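PDB 5M45: acetone carboxylase alpha subunit from Xanthobacter autotrophicus Py2, which is a hydantoinase B/oxoprolinase family protein that binds a manganese ion and assembles with beta and gamma subunits into a six-chain complex. Local coordinates for residues A[80-84]-A[174-178]; A[85-89]-A[479-484]; A[183-187]-A[452-456]; A[445-451]-A[492-496]. Numbering follows the deposited sequence.

Contact 1: A[80-84]-A[174-178]; sequences ASPIV and THVID. With MN (manganese (II) ion), chain M.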
# COMPACT_ATOMS: atom_id res chain seq x y z
N ALA A 80 23.48 3.69 1.54
CA ALA A 80 23.60 4.97 0.82
C ALA A 80 22.97 6.13 1.55
O ALA A 80 23.41 7.26 1.37
CB ALA A 80 22.98 4.86 -0.58
N SER A 81 21.97 5.86 2.37
CA SER A 81 21.27 6.90 3.13
C SER A 81 22.10 7.37 4.35
O SER A 81 22.48 6.53 5.19
CB SER A 81 19.92 6.37 3.65
OG SER A 81 19.31 7.31 4.56
N PRO A 82 22.36 8.69 4.47
CA PRO A 82 23.11 9.18 5.64
C PRO A 82 22.44 8.93 7.00
O PRO A 82 23.13 8.87 8.01
CB PRO A 82 23.21 10.69 5.41
CG PRO A 82 22.98 10.90 3.95
CD PRO A 82 22.18 9.72 3.44
N ILE A 83 21.13 8.77 7.01
CA ILE A 83 20.35 8.43 8.21
C ILE A 83 20.92 7.16 8.88
O ILE A 83 21.09 7.12 10.11
CB ILE A 83 18.86 8.28 7.88
CG1 ILE A 83 18.25 9.62 7.38
CG2 ILE A 83 18.05 7.77 9.08
CD1 ILE A 83 16.86 9.49 6.76
N VAL A 84 21.24 6.17 8.05
CA VAL A 84 21.84 4.91 8.51
C VAL A 84 23.37 4.98 8.59
O VAL A 84 23.97 4.70 9.64
CB VAL A 84 21.36 3.74 7.63
CG1 VAL A 84 22.12 2.44 7.99
CG2 VAL A 84 19.84 3.55 7.77
N THR A 174 16.25 -0.66 10.34
CA THR A 174 16.76 0.62 9.82
C THR A 174 15.59 1.59 9.62
O THR A 174 14.53 1.19 9.09
CB THR A 174 17.44 0.51 8.44
OG1 THR A 174 16.54 -0.11 7.51
CG2 THR A 174 18.72 -0.31 8.48
N HIS A 175 15.77 2.84 10.00
CA HIS A 175 14.85 3.91 9.57
C HIS A 175 15.12 4.24 8.09
O HIS A 175 16.21 4.71 7.78
CB HIS A 175 15.01 5.19 10.41
CG HIS A 175 14.15 6.31 9.92
ND1 HIS A 175 12.96 6.66 10.51
CD2 HIS A 175 14.25 7.08 8.80
CE1 HIS A 175 12.38 7.62 9.80
NE2 HIS A 175 13.14 7.90 8.77
N VAL A 176 14.15 3.99 7.21
CA VAL A 176 14.28 4.31 5.75
C VAL A 176 13.70 5.69 5.43
O VAL A 176 12.85 6.21 6.19
CB VAL A 176 13.66 3.23 4.84
CG1 VAL A 176 14.23 1.85 5.18
CG2 VAL A 176 12.11 3.20 4.93
N ILE A 177 14.11 6.27 4.31
CA ILE A 177 13.74 7.64 3.98
C ILE A 177 12.22 7.79 3.76
O ILE A 177 11.61 8.74 4.27
CB ILE A 177 14.54 8.21 2.77
CG1 ILE A 177 16.04 8.20 3.08
CG2 ILE A 177 14.05 9.64 2.41
CD1 ILE A 177 16.93 8.45 1.86
N ASP A 178 11.62 6.89 2.99
CA ASP A 178 10.19 6.91 2.77
C ASP A 178 9.63 5.53 2.46
O ASP A 178 10.37 4.64 1.99
CB ASP A 178 9.76 7.93 1.69
CG ASP A 178 9.81 7.37 0.25
OD1 ASP A 178 10.91 7.23 -0.34
OD2 ASP A 178 8.73 7.09 -0.34
MN MN M . 11.91 5.72 12.33
O HOH W 1 17.58 5.38 5.56

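Contact 2: A[85-89]-A[479-484]; sequences EQEGE and WNPEGD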
# COMPACT_ATOMS: atom_id res chain seq x y z
N GLU A 85 24.00 5.38 7.49
CA GLU A 85 25.46 5.32 7.37
C GLU A 85 26.25 6.27 8.30
O GLU A 85 27.30 5.88 8.85
CB GLU A 85 25.86 5.55 5.91
CG GLU A 85 27.31 5.20 5.62
CD GLU A 85 28.34 6.28 6.00
OE1 GLU A 85 29.50 5.85 6.26
OE2 GLU A 85 28.03 7.51 6.03
N GLN A 86 25.77 7.50 8.46
CA GLN A 86 26.46 8.49 9.31
C GLN A 86 25.77 8.63 10.68
O GLN A 86 26.41 8.48 11.72
CB GLN A 86 26.58 9.85 8.62
CG GLN A 86 27.35 10.85 9.50
CD GLN A 86 27.78 12.14 8.80
OE1 GLN A 86 26.98 12.90 8.27
NE2 GLN A 86 29.07 12.40 8.86
N GLU A 87 24.48 8.95 10.69
CA GLU A 87 23.75 9.11 11.96
C GLU A 87 23.58 7.83 12.81
O GLU A 87 23.35 7.94 14.01
CB GLU A 87 22.35 9.69 11.74
CG GLU A 87 22.23 11.19 11.88
CD GLU A 87 23.05 11.87 10.87
OE1 GLU A 87 24.13 12.37 11.32
OE2 GLU A 87 22.63 11.82 9.66
N GLY A 88 23.64 6.65 12.20
CA GLY A 88 23.52 5.41 12.94
C GLY A 88 22.12 5.09 13.46
O GLY A 88 21.97 4.46 14.53
N GLU A 89 21.09 5.48 12.69
CA GLU A 89 19.69 5.16 13.07
C GLU A 89 19.33 3.74 12.63
O GLU A 89 18.56 3.52 11.67
CB GLU A 89 18.69 6.22 12.56
CG GLU A 89 19.10 7.70 12.76
CD GLU A 89 19.53 8.09 14.16
OE1 GLU A 89 20.05 9.22 14.31
OE2 GLU A 89 19.35 7.31 15.14
N TRP A 479 14.72 9.23 21.61
CA TRP A 479 14.81 7.94 20.91
C TRP A 479 16.24 7.49 20.52
O TRP A 479 16.43 6.40 19.97
CB TRP A 479 13.85 7.89 19.66
CG TRP A 479 13.75 9.15 18.88
CD1 TRP A 479 12.72 10.06 18.93
CD2 TRP A 479 14.71 9.70 17.98
NE1 TRP A 479 12.96 11.12 18.11
CE2 TRP A 479 14.18 10.93 17.50
CE3 TRP A 479 15.95 9.26 17.49
CZ2 TRP A 479 14.85 11.74 16.59
CZ3 TRP A 479 16.63 10.07 16.59
CH2 TRP A 479 16.07 11.29 16.14
N ASN A 480 17.26 8.33 20.76
CA ASN A 480 18.67 7.97 20.60
C ASN A 480 19.56 9.02 21.29
O ASN A 480 19.73 10.18 20.76
CB ASN A 480 19.09 7.84 19.10
CG ASN A 480 20.53 7.30 18.94
OD1 ASN A 480 21.32 7.18 19.92
ND2 ASN A 480 20.90 6.97 17.69
N PRO A 481 20.12 8.68 22.48
CA PRO A 481 20.94 9.65 23.21
C PRO A 481 22.30 9.96 22.54
O PRO A 481 22.94 10.98 22.91
CB PRO A 481 21.09 8.99 24.60
CG PRO A 481 21.08 7.50 24.30
CD PRO A 481 20.08 7.37 23.16
N GLU A 482 22.76 9.11 21.60
CA GLU A 482 23.99 9.39 20.83
C GLU A 482 23.68 10.32 19.65
O GLU A 482 23.67 9.92 18.48
CB GLU A 482 24.66 8.07 20.35
CG GLU A 482 25.18 7.22 21.48
CD GLU A 482 25.71 5.85 21.02
OE1 GLU A 482 26.87 5.75 20.51
OE2 GLU A 482 24.99 4.84 21.19
N GLY A 483 23.42 11.59 19.96
CA GLY A 483 23.00 12.54 18.93
C GLY A 483 24.11 12.82 17.91
O GLY A 483 25.32 12.74 18.21
N ASP A 484 23.67 13.14 16.70
CA ASP A 484 24.53 13.51 15.59
C ASP A 484 23.68 14.34 14.61
O ASP A 484 22.61 13.88 14.21
CB ASP A 484 25.05 12.25 14.89
CG ASP A 484 26.23 12.52 13.89
OD1 ASP A 484 26.37 13.68 13.40
OD2 ASP A 484 27.00 11.52 13.63
O HOH W 2 26.86 9.08 14.63
O HOH W 3 23.61 7.16 16.49
O HOH W 4 21.29 10.09 16.50

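Contact 3: A[183-187]-A[452-456]; sequences GPGSM and AVNSF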
# COMPACT_ATOMS: atom_id res chain seq x y z
N GLY A 183 2.17 11.91 1.69
CA GLY A 183 3.21 12.94 1.86
C GLY A 183 4.63 12.40 1.64
O GLY A 183 4.94 11.30 2.08
N PRO A 184 5.50 13.19 0.97
CA PRO A 184 6.87 12.79 0.69
C PRO A 184 7.85 13.08 1.81
O PRO A 184 8.39 14.18 1.91
CB PRO A 184 7.23 13.63 -0.55
CG PRO A 184 6.44 14.89 -0.38
CD PRO A 184 5.15 14.44 0.27
N GLY A 185 8.09 12.08 2.63
CA GLY A 185 8.98 12.15 3.79
C GLY A 185 8.75 10.93 4.68
O GLY A 185 7.87 10.10 4.39
N SER A 186 9.50 10.84 5.79
CA SER A 186 9.32 9.75 6.77
C SER A 186 8.20 10.05 7.76
O SER A 186 7.44 9.15 8.12
CB SER A 186 10.60 9.48 7.56
OG SER A 186 11.80 9.46 6.79
N MET A 187 8.11 11.31 8.19
CA MET A 187 7.17 11.78 9.22
C MET A 187 6.00 12.52 8.57
O MET A 187 5.70 13.68 8.86
CB MET A 187 7.91 12.72 10.19
CG MET A 187 9.26 12.26 10.68
SD MET A 187 9.33 10.56 11.33
CE MET A 187 11.01 10.57 11.92
N ALA A 452 12.75 11.72 -2.22
CA ALA A 452 12.19 12.38 -1.04
C ALA A 452 13.32 12.67 -0.05
O ALA A 452 14.37 12.03 -0.09
CB ALA A 452 11.11 11.52 -0.39
N VAL A 453 13.10 13.66 0.79
CA VAL A 453 14.05 14.04 1.85
C VAL A 453 13.38 13.97 3.24
O VAL A 453 12.14 14.08 3.36
CB VAL A 453 14.70 15.42 1.62
CG1 VAL A 453 15.41 15.45 0.28
CG2 VAL A 453 13.70 16.58 1.65
N ASN A 454 14.22 13.75 4.25
CA ASN A 454 13.78 13.70 5.64
C ASN A 454 15.01 13.94 6.53
O ASN A 454 15.71 12.99 6.88
CB ASN A 454 13.12 12.37 5.98
CG ASN A 454 12.40 12.40 7.34
OD1 ASN A 454 11.20 12.57 7.41
ND2 ASN A 454 13.16 12.23 8.42
N SER A 455 15.27 15.20 6.87
CA SER A 455 16.48 15.55 7.58
C SER A 455 16.47 15.04 9.02
O SER A 455 15.46 15.26 9.77
CB SER A 455 16.68 17.08 7.64
OG SER A 455 17.83 17.38 8.40
N PHE A 456 17.59 14.42 9.43
CA PHE A 456 17.81 14.00 10.82
C PHE A 456 18.68 15.02 11.63
O PHE A 456 19.30 14.66 12.64
CB PHE A 456 18.35 12.55 10.89
CG PHE A 456 17.26 11.51 11.08
CD1 PHE A 456 16.40 11.19 10.04
CD2 PHE A 456 17.11 10.82 12.29
CE1 PHE A 456 15.40 10.25 10.20
CE2 PHE A 456 16.12 9.91 12.46
CZ PHE A 456 15.26 9.59 11.42

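Contact 4: A[445-451]-A[492-496]; sequences NQYDEIH and ELAEP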
# COMPACT_ATOMS: atom_id res chain seq x y z
N ASN A 445 15.43 15.24 -7.90
CA ASN A 445 16.64 15.73 -7.23
C ASN A 445 17.75 16.13 -8.24
O ASN A 445 17.54 16.23 -9.46
CB ASN A 445 17.09 14.70 -6.19
CG ASN A 445 17.63 13.42 -6.82
OD1 ASN A 445 17.82 13.32 -8.06
ND2 ASN A 445 17.84 12.40 -5.97
N GLN A 446 18.94 16.38 -7.71
CA GLN A 446 20.10 16.81 -8.54
C GLN A 446 20.61 15.73 -9.51
O GLN A 446 21.40 16.03 -10.41
CB GLN A 446 21.25 17.32 -7.66
CG GLN A 446 21.83 16.36 -6.63
CD GLN A 446 21.22 16.46 -5.24
OE1 GLN A 446 19.98 16.46 -5.09
NE2 GLN A 446 22.05 16.54 -4.22
N TYR A 447 20.23 14.48 -9.29
CA TYR A 447 20.60 13.36 -10.18
C TYR A 447 19.46 13.04 -11.17
O TYR A 447 19.51 12.01 -11.83
CB TYR A 447 20.95 12.10 -9.34
CG TYR A 447 21.87 12.39 -8.15
CD1 TYR A 447 23.19 12.81 -8.33
CD2 TYR A 447 21.40 12.29 -6.82
CE1 TYR A 447 24.02 13.09 -7.27
CE2 TYR A 447 22.23 12.59 -5.73
CZ TYR A 447 23.54 12.98 -5.96
OH TYR A 447 24.38 13.28 -4.88
N ASP A 448 18.44 13.90 -11.25
CA ASP A 448 17.28 13.69 -12.14
C ASP A 448 16.53 12.35 -11.91
O ASP A 448 16.14 11.67 -12.84
CB ASP A 448 17.69 13.86 -13.62
CG ASP A 448 18.24 15.27 -13.92
OD1 ASP A 448 17.85 16.29 -13.31
OD2 ASP A 448 19.09 15.37 -14.82
N GLU A 449 16.33 12.02 -10.64
CA GLU A 449 15.57 10.85 -10.20
C GLU A 449 14.46 11.27 -9.23
O GLU A 449 14.56 12.28 -8.56
CB GLU A 449 16.47 9.85 -9.48
CG GLU A 449 17.48 9.21 -10.41
CD GLU A 449 18.22 7.99 -9.81
OE1 GLU A 449 18.69 7.14 -10.66
OE2 GLU A 449 18.31 7.92 -8.56
N ILE A 450 13.43 10.45 -9.16
CA ILE A 450 12.38 10.58 -8.19
C ILE A 450 13.00 10.43 -6.80
O ILE A 450 13.83 9.52 -6.58
CB ILE A 450 11.25 9.55 -8.44
CG1 ILE A 450 10.52 9.88 -9.76
CG2 ILE A 450 10.30 9.47 -7.25
CD1 ILE A 450 9.52 8.84 -10.20
N HIS A 451 12.59 11.29 -5.88
CA HIS A 451 13.23 11.39 -4.56
C HIS A 451 12.33 11.96 -3.46
O HIS A 451 11.28 12.59 -3.74
CB HIS A 451 14.50 12.29 -4.73
CG HIS A 451 15.47 12.24 -3.60
ND1 HIS A 451 16.09 11.08 -3.18
CD2 HIS A 451 16.00 13.24 -2.85
CE1 HIS A 451 16.95 11.36 -2.21
NE2 HIS A 451 16.90 12.66 -1.99
N GLU A 492 24.07 17.51 1.66
CA GLU A 492 24.01 18.08 0.31
C GLU A 492 24.10 17.04 -0.82
O GLU A 492 23.67 17.33 -1.92
CB GLU A 492 25.02 19.24 0.12
CG GLU A 492 24.57 20.52 0.85
CD GLU A 492 25.36 21.78 0.52
OE1 GLU A 492 26.25 21.79 -0.40
OE2 GLU A 492 25.11 22.81 1.21
N LEU A 493 24.66 15.85 -0.55
CA LEU A 493 24.63 14.73 -1.49
C LEU A 493 23.28 14.02 -1.56
O LEU A 493 23.00 13.29 -2.53
CB LEU A 493 25.66 13.66 -1.12
CG LEU A 493 27.14 14.00 -0.99
CD1 LEU A 493 27.90 12.71 -0.67
CD2 LEU A 493 27.72 14.66 -2.24
N ALA A 494 22.48 14.16 -0.51
CA ALA A 494 21.19 13.46 -0.38
C ALA A 494 19.95 14.36 -0.49
O ALA A 494 18.83 13.83 -0.32
CB ALA A 494 21.17 12.71 0.95
N GLU A 495 20.12 15.66 -0.75
CA GLU A 495 19.00 16.64 -0.83
C GLU A 495 19.34 17.69 -1.89
O GLU A 495 20.48 18.15 -1.90
CB GLU A 495 18.79 17.37 0.52
CG GLU A 495 18.68 16.50 1.77
CD GLU A 495 18.81 17.25 3.11
OE1 GLU A 495 18.39 16.71 4.17
OE2 GLU A 495 19.36 18.38 3.13
N PRO A 496 18.37 18.12 -2.73
CA PRO A 496 18.61 19.21 -3.70
C PRO A 496 18.41 20.58 -3.04
O PRO A 496 17.52 21.35 -3.40
CB PRO A 496 17.57 18.93 -4.79
CG PRO A 496 16.41 18.40 -4.01
CD PRO A 496 17.02 17.55 -2.90

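Contact 1: A[80-84]-A[174-178]
T174 lies beside the helix, its CB 3.9 Å from V84 CG2, while its OG1 bonds to R237. H175 is a metal ligand: its ND1 binds the manganese ion at 2.3 Å beside H150 and D153, and its NE2 hydrogen-bonds to S186. Its ring carbon CD2 lies 3.9 Å from I83 CG2, so a branched aliphatic residue borders the ligand ring. The H175 carbonyl is served by a water that donates to H175 O (2.7 Å) and accepts from S81 OG (2.8 Å). S81 suits this place because, as N-cap, its OG also accepts weakly from I83 N (3.4 Å). V176 points away, and I177 then sends CG1 to within 4.0 Å of I83 CD1 and 3.7 Å of S81 OG, filling the gap with hydrocarbon. Strand 165-175 runs between strands 90-95 and 153-162 of the antiparallel sheet; helix 227-255 packs on A80, V84 and T174, and helix 488-494 on P82 and I83.

Contact 2: A[85-89]-A[479-484]
Leaving helix 82-85, the chain first meets its partner loop at Q86, whose carbonyl shares a water with D484: the water donates to Q86 O (3.0 Å) and to D484 OD2 (2.6 Å). The Q86 amide group itself turns to D487. E87 brings a second acid close, E87 OE1 standing 3.3 Å from D484 OD1; a basic side chain of the beta subunit forms a salt bridge with D484 and probably offsets this repulsion of like charges. Another water donates to E87 O (2.6 Å) and accepts from N480 ND2 (3.0 Å). At G88 phi becomes positive (73°), a conformation glycine adopts readily, and the chain swings out of the helical path. E89 then reaches across, its OE2 accepting from N480 ND2 (3.0 Å, 166°) near the edge of the W479 ring. N480 suits this role because its amide has two ends: while ND2 donates outward, OD1 accepts from E482 N (2.9 Å). A glycine-terminated helix end thus faces an Asx turn overlapped by an inverse gamma turn centred on E482, in a water-bridged loop pair between the beta subunit and the manganese site, the E89 side chain lying about 7 Å from the ion.

Contact 3: A[183-187]-A[452-456]
The two backbones run in nearly the same direction, 27° apart, with CA atoms 5.6 Å apart at P184 and A452 and 5.4 Å at G185 and N454. They do not pair as strands. G185 is almost fully extended at a positive phi of 166°, easiest for glycine, and its CA lies 3.7 Å from V453 O. The link comes instead from a side chain: N454 OD1 accepts from S186 N (2.9 Å) and weakly from M187 N (3.4 Å), so one amide oxygen gathers two successive peptide NH groups. Strand 450-454 is an outermost strand, within this chain, of a four-stranded antiparallel sheet, joined here to the loop that follows metal-bearing strand 165-175. Small A452 lets the P184 ring settle, CB to CB 4.4 Å, whereas V453 points away from this loop and packs on W532. S186 OG bonds to I177 O and H175 NE2. Flexible M187 places its CE 4.4 Å from F456 CZ; F456 also stacks edge-to-face with H175 and W438.

Contact 4: A[445-451]-A[492-496]
Q446, Y447 and H451 aim three side chains at successive backbone carbonyls. Q446 is folded, with chi1 p and chi2 near -93°, which brings its NE2 to E495 O (3.2 Å); its OE1 lies 3.3 Å from P496 N, a proline nitrogen without hydrogen. Y447 (chi1 m) has the length to carry its OH to L493 O at 2.7 Å, and H451 (chi1 t) donates from NE2 to A494 O at 2.8 Å. These acceptors lie around the last residues of the weakly bonded helix 488-494, where carbonyls commonly lack NH partners from a next turn. Q446 and Y447 stand on a type I turn from N445 to D448, and H451 on strand 450-454. The side chain of N445, chi1 p, adds an Asx turn, OD1 accepting from Y447 N (2.9 Å) and also from E449 N (3.3 Å). P496 CB lies 4.1 Å from N445 CA. E492 points away and meets a polar and a basic side chain of the beta subunit; E495, also directed away, salt-bridges R524.

From the N terminus, helix 82-85 opens contact 1 and the loop after it opens contact 2, joined by probable backbone hydrogen bonds between P82 and E87 and between I83 and E89. Contact 1 closes first, at 174-178, and therefore crosses contact 2. Contact 3 opens at 183-187 and closes at 452-456, wholly within the span of contact 2. Contact 4 opens at 445-451, just before contact 3 closes, and ends at 492-496, beyond the close of contact 2; it crosses both. S186 joins contacts 1 and 3, F456 packs against E89 and W479 of contact 2, and strand 450-454 serves contacts 3 and 4. Together they tie the manganese-bearing sheet to the four-stranded sheet and helix 488-494.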